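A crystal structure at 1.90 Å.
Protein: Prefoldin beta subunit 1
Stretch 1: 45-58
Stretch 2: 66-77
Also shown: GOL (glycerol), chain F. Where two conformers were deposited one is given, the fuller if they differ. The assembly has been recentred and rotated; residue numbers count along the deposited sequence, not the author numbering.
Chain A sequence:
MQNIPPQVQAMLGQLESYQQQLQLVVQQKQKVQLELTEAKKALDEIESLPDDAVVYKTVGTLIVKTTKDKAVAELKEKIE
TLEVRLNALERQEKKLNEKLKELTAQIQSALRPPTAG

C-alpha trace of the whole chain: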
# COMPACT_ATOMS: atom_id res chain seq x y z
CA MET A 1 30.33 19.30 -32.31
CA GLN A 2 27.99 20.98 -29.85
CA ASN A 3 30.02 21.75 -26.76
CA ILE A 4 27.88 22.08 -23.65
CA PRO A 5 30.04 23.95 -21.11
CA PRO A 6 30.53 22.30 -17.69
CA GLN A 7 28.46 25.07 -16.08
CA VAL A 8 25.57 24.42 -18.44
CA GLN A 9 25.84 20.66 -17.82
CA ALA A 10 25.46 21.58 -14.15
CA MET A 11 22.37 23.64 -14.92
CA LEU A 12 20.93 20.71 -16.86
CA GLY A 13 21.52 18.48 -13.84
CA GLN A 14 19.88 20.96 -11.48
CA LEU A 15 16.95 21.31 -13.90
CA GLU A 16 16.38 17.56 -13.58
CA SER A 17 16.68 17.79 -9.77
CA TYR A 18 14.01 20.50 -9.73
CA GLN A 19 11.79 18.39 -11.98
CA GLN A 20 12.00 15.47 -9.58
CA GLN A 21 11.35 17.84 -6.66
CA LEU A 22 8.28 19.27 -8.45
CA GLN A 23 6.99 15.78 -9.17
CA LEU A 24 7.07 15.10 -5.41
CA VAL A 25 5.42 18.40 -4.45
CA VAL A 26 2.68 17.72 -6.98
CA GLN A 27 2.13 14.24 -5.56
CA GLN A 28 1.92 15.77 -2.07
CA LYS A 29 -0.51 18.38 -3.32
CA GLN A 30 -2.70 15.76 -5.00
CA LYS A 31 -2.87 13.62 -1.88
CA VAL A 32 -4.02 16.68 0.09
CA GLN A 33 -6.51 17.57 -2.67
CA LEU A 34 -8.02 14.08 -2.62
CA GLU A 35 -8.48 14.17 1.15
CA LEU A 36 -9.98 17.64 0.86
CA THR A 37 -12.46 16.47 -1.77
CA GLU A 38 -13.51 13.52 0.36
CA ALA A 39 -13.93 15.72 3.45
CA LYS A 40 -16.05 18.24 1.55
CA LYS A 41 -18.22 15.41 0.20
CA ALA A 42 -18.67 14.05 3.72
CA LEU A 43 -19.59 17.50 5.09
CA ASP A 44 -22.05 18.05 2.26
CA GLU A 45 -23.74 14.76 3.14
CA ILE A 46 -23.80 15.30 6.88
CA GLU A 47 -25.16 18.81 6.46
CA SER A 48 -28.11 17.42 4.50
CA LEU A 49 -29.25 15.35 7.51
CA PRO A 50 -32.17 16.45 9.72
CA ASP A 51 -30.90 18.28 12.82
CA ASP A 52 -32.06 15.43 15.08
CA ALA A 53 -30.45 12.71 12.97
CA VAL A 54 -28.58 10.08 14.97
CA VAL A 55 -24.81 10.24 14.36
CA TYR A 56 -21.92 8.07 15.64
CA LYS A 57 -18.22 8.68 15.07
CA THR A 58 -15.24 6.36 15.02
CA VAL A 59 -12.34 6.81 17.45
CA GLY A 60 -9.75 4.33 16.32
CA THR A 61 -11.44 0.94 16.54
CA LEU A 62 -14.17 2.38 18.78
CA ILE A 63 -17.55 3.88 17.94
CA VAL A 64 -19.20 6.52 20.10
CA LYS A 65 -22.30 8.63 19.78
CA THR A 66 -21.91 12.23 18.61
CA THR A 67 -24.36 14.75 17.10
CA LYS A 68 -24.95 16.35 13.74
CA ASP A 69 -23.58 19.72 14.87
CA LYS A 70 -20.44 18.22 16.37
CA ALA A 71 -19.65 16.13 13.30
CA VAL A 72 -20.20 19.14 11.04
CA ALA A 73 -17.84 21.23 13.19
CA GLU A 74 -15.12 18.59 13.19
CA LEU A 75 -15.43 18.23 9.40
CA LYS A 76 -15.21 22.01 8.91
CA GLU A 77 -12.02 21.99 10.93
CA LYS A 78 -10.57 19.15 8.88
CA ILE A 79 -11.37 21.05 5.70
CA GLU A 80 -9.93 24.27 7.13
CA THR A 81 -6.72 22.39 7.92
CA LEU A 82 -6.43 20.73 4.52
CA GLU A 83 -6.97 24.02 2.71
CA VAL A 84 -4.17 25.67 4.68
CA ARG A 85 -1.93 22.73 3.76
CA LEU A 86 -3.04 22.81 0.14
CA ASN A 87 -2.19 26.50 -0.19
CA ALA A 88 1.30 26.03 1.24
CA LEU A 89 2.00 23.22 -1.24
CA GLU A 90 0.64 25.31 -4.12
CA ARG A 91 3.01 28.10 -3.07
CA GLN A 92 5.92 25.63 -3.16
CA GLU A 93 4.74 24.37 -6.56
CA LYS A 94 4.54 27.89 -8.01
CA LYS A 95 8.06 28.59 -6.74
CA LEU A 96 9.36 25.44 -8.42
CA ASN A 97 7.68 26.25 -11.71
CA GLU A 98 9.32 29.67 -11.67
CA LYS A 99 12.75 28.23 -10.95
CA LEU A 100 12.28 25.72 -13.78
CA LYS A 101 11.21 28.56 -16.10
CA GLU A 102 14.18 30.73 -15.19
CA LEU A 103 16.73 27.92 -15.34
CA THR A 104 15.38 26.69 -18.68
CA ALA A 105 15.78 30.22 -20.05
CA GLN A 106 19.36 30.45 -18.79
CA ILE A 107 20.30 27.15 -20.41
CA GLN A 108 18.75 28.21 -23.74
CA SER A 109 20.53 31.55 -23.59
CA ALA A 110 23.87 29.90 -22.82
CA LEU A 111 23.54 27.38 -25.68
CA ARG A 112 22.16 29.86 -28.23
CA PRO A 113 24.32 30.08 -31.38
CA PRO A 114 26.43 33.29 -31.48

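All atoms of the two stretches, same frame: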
# COMPACT_ATOMS: atom_id res chain seq x y z
N GLU A 45 -22.79 15.79 2.76
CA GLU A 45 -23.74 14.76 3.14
C GLU A 45 -24.24 14.89 4.56
O GLU A 45 -25.44 14.74 4.81
CB GLU A 45 -23.14 13.37 2.92
CG GLU A 45 -23.95 12.25 3.57
CD GLU A 45 -23.86 10.93 2.82
OE1 GLU A 45 -22.90 10.74 2.04
OE2 GLU A 45 -24.76 10.09 3.01
N ILE A 46 -23.36 15.18 5.50
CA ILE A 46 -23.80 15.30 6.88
C ILE A 46 -24.68 16.54 7.04
O ILE A 46 -25.66 16.53 7.79
CB ILE A 46 -22.60 15.38 7.87
CG1 ILE A 46 -21.82 14.05 7.84
CG2 ILE A 46 -23.08 15.71 9.29
CD1 ILE A 46 -22.64 12.84 8.25
N GLU A 47 -24.36 17.61 6.34
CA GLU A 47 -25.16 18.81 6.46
C GLU A 47 -26.58 18.62 5.94
O GLU A 47 -27.49 19.33 6.37
CB GLU A 47 -24.47 19.98 5.76
CG GLU A 47 -23.24 20.44 6.53
CD GLU A 47 -22.66 21.72 6.01
OE1 GLU A 47 -22.69 21.92 4.78
OE2 GLU A 47 -22.17 22.53 6.82
N SER A 48 -26.77 17.66 5.04
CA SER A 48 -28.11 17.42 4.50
C SER A 48 -29.02 16.64 5.44
O SER A 48 -30.21 16.50 5.18
CB SER A 48 -28.02 16.70 3.14
OG SER A 48 -27.70 15.33 3.29
N LEU A 49 -28.47 16.12 6.54
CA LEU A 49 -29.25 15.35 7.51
C LEU A 49 -30.17 16.22 8.38
O LEU A 49 -29.88 17.40 8.61
CB LEU A 49 -28.33 14.59 8.45
CG LEU A 49 -27.36 13.57 7.86
CD1 LEU A 49 -26.47 13.05 8.96
CD2 LEU A 49 -28.13 12.44 7.20
N PRO A 50 -31.28 15.65 8.87
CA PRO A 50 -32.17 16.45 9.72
C PRO A 50 -31.39 16.73 11.00
O PRO A 50 -30.57 15.91 11.41
CB PRO A 50 -33.38 15.54 9.92
CG PRO A 50 -32.84 14.17 9.75
CD PRO A 50 -31.88 14.33 8.59
N ASP A 51 -31.63 17.89 11.61
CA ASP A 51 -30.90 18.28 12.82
C ASP A 51 -30.91 17.26 13.96
O ASP A 51 -29.97 17.21 14.76
CB ASP A 51 -31.44 19.62 13.33
CG ASP A 51 -30.62 20.18 14.50
OD1 ASP A 51 -29.39 20.38 14.34
OD2 ASP A 51 -31.20 20.41 15.58
N ASP A 52 -31.94 16.43 14.02
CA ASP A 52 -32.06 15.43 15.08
C ASP A 52 -31.59 14.05 14.63
O ASP A 52 -31.82 13.06 15.32
CB ASP A 52 -33.52 15.35 15.54
CG ASP A 52 -34.45 14.75 14.49
OD1 ASP A 52 -34.34 15.13 13.30
OD2 ASP A 52 -35.30 13.91 14.85
N ALA A 53 -30.93 13.98 13.49
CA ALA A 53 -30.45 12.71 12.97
C ALA A 53 -29.47 12.09 13.96
O ALA A 53 -28.71 12.81 14.60
CB ALA A 53 -29.76 12.91 11.64
N VAL A 54 -29.51 10.77 14.09
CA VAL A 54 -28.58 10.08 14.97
C VAL A 54 -27.22 9.96 14.26
O VAL A 54 -27.16 9.55 13.10
CB VAL A 54 -29.11 8.67 15.33
CG1 VAL A 54 -29.27 7.83 14.07
CG2 VAL A 54 -28.16 8.00 16.31
N VAL A 55 -26.14 10.32 14.95
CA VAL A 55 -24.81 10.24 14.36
C VAL A 55 -23.80 9.63 15.33
O VAL A 55 -23.78 9.98 16.51
CB VAL A 55 -24.28 11.65 13.93
CG1 VAL A 55 -22.92 11.52 13.26
CG2 VAL A 55 -25.27 12.32 12.99
N TYR A 56 -22.98 8.70 14.84
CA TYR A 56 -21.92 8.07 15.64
C TYR A 56 -20.60 8.39 14.94
O TYR A 56 -20.58 8.63 13.74
CB TYR A 56 -22.07 6.54 15.68
CG TYR A 56 -23.28 6.05 16.44
CD1 TYR A 56 -23.18 5.68 17.78
CD2 TYR A 56 -24.53 6.01 15.84
CE1 TYR A 56 -24.31 5.28 18.50
CE2 TYR A 56 -25.66 5.61 16.54
CZ TYR A 56 -25.55 5.25 17.87
OH TYR A 56 -26.68 4.87 18.57
N LYS A 57 -19.51 8.41 15.68
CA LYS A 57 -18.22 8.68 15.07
C LYS A 57 -17.25 7.59 15.49
O LYS A 57 -17.44 6.95 16.52
CB LYS A 57 -17.68 10.05 15.48
CG LYS A 57 -17.45 10.23 16.98
CD LYS A 57 -16.74 11.55 17.28
CE LYS A 57 -15.32 11.57 16.69
NZ LYS A 57 -14.53 12.80 17.08
N THR A 58 -16.22 7.38 14.69
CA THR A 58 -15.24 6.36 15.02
C THR A 58 -14.04 7.01 15.70
O THR A 58 -13.63 8.11 15.34
CB THR A 58 -14.75 5.60 13.76
OG1 THR A 58 -14.26 6.54 12.80
CG2 THR A 58 -15.89 4.81 13.14
N THR A 66 -22.25 10.81 18.71
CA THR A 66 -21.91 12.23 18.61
C THR A 66 -23.21 12.90 18.18
O THR A 66 -24.28 12.34 18.42
CB THR A 66 -20.76 12.50 17.61
OG1 THR A 66 -20.47 13.91 17.60
CG2 THR A 66 -21.12 12.06 16.20
N THR A 67 -23.15 14.09 17.58
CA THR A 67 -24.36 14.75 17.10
C THR A 67 -24.08 15.35 15.74
O THR A 67 -22.93 15.45 15.32
CB THR A 67 -24.83 15.92 18.02
OG1 THR A 67 -23.88 17.00 17.95
CG2 THR A 67 -25.00 15.46 19.47
N LYS A 68 -25.14 15.76 15.04
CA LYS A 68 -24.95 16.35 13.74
C LYS A 68 -24.07 17.58 13.82
O LYS A 68 -23.10 17.71 13.06
CB LYS A 68 -26.28 16.75 13.10
CG LYS A 68 -26.10 17.45 11.77
CD LYS A 68 -27.42 17.95 11.17
CE LYS A 68 -27.17 18.73 9.89
NZ LYS A 68 -28.40 19.36 9.33
N ASP A 69 -24.38 18.49 14.75
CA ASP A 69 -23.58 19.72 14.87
C ASP A 69 -22.11 19.48 15.19
O ASP A 69 -21.23 20.16 14.67
CB ASP A 69 -24.20 20.66 15.92
CG ASP A 69 -25.35 21.47 15.36
OD1 ASP A 69 -25.82 21.17 14.24
OD2 ASP A 69 -25.80 22.41 16.05
N LYS A 70 -21.83 18.50 16.04
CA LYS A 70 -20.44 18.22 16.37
C LYS A 70 -19.68 17.63 15.20
O LYS A 70 -18.51 17.96 14.96
CB LYS A 70 -20.39 17.30 17.58
CG LYS A 70 -20.93 17.95 18.84
CD LYS A 70 -21.09 16.94 19.97
CE LYS A 70 -21.65 17.61 21.21
NZ LYS A 70 -22.03 16.60 22.25
N ALA A 71 -20.32 16.74 14.45
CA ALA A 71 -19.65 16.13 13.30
C ALA A 71 -19.37 17.18 12.23
O ALA A 71 -18.32 17.16 11.58
CB ALA A 71 -20.51 15.01 12.75
N VAL A 72 -20.33 18.07 12.03
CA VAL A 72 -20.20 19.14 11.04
C VAL A 72 -19.00 20.02 11.44
O VAL A 72 -18.15 20.31 10.62
CB VAL A 72 -21.50 19.99 10.99
CG1 VAL A 72 -21.26 21.34 10.26
CG2 VAL A 72 -22.58 19.20 10.26
N ALA A 73 -18.93 20.39 12.71
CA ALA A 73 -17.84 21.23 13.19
C ALA A 73 -16.48 20.58 12.98
O ALA A 73 -15.55 21.21 12.49
CB ALA A 73 -18.04 21.55 14.66
N GLU A 74 -16.37 19.30 13.34
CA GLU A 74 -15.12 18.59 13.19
C GLU A 74 -14.73 18.46 11.72
O GLU A 74 -13.55 18.47 11.39
CB GLU A 74 -15.22 17.21 13.87
CG GLU A 74 -15.27 17.30 15.39
CD GLU A 74 -15.44 15.96 16.08
OE1 GLU A 74 -14.65 15.04 15.78
OE2 GLU A 74 -16.34 15.82 16.93
N LEU A 75 -15.71 18.34 10.83
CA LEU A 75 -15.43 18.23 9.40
C LEU A 75 -14.99 19.60 8.87
O LEU A 75 -14.11 19.69 8.04
CB LEU A 75 -16.66 17.74 8.63
CG LEU A 75 -16.77 16.22 8.55
CD1 LEU A 75 -18.19 15.83 8.10
CD2 LEU A 75 -15.73 15.70 7.58
N LYS A 76 -15.62 20.67 9.36
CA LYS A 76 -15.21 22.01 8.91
C LYS A 76 -13.76 22.25 9.29
O LYS A 76 -12.98 22.82 8.51
CB LYS A 76 -16.09 23.09 9.56
CG LYS A 76 -17.48 23.16 8.96
CD LYS A 76 -18.37 24.14 9.70
CE LYS A 76 -19.66 24.39 8.92
NZ LYS A 76 -20.51 25.39 9.63
N GLU A 77 -13.40 21.81 10.49
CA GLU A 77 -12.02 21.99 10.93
C GLU A 77 -11.05 21.19 10.07
O GLU A 77 -9.97 21.67 9.73
CB GLU A 77 -11.89 21.58 12.41
CG GLU A 77 -12.54 22.61 13.33
CD GLU A 77 -12.59 22.14 14.76
OE1 GLU A 77 -11.70 21.35 15.14
OE2 GLU A 77 -13.50 22.56 15.50
C1 GOL F . -27.24 12.36 17.27
O1 GOL F . -26.71 11.31 18.08
C2 GOL F . -28.33 13.14 18.01
O2 GOL F . -27.92 13.47 19.35
C3 GOL F . -29.64 12.35 18.01
O3 GOL F . -30.74 13.24 18.20
O HOH W 1 -27.87 15.04 15.55

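Contacts between residues 45-58 and 66-77 of prefoldin beta subunit 1, which together bury 713 Å². T66 opens the second stretch with a backbone bond, its N donating to V55 O at 2.8 Å and nearly straight (167°). Its side chain (t) packs on that of V55, also t, T66 CG2 meeting V55 CG1 at 3.5 Å; the methyl packs while T66 O accepts from glycerol O1 at 2.7 Å. The glycerol, probably from the crystallisation liquor, also donates from O3 to D52 O (3.1 Å). T67 points away from the first stretch and caps the helix instead: K70 N donates to T67 OG1 at 3.2 Å. K68 has the largest contact area of the second stretch. All four of its chi angles are t, and the extended chain carries NZ to two backbone carbonyls, E47 O at 3.1 Å and L49 O at 2.6 Å. A long aliphatic stem with a charged tip suits this place, for K68 CD also packs 3.9 Å from D51 CA. At the backbone end, a water accepts from K68 N (2.9 Å) and donates to D51 O (3.1 Å) and A53 O (2.6 Å), tying the start of the helix to the P50-A53 type I turn. D69 brings no attraction here, its OD1 lying 3.7 Å from D51 OD1, a like charge. A71, buried and small, lets its CB touch both V55 CG1 (4.3 Å) and I46 CG2 (4.4 Å). V72 CG2 approaches I46 CG2 to 3.7 Å; the buried I46 side chain is a knob among K68, A71, V72 and L75. E74 reaches out to K57, where K57 NZ donates to E74 OE1 at 2.6 Å in a salt bridge. L75 CD1 closes the apolar patch against I46 CG1 at 4.1 Å.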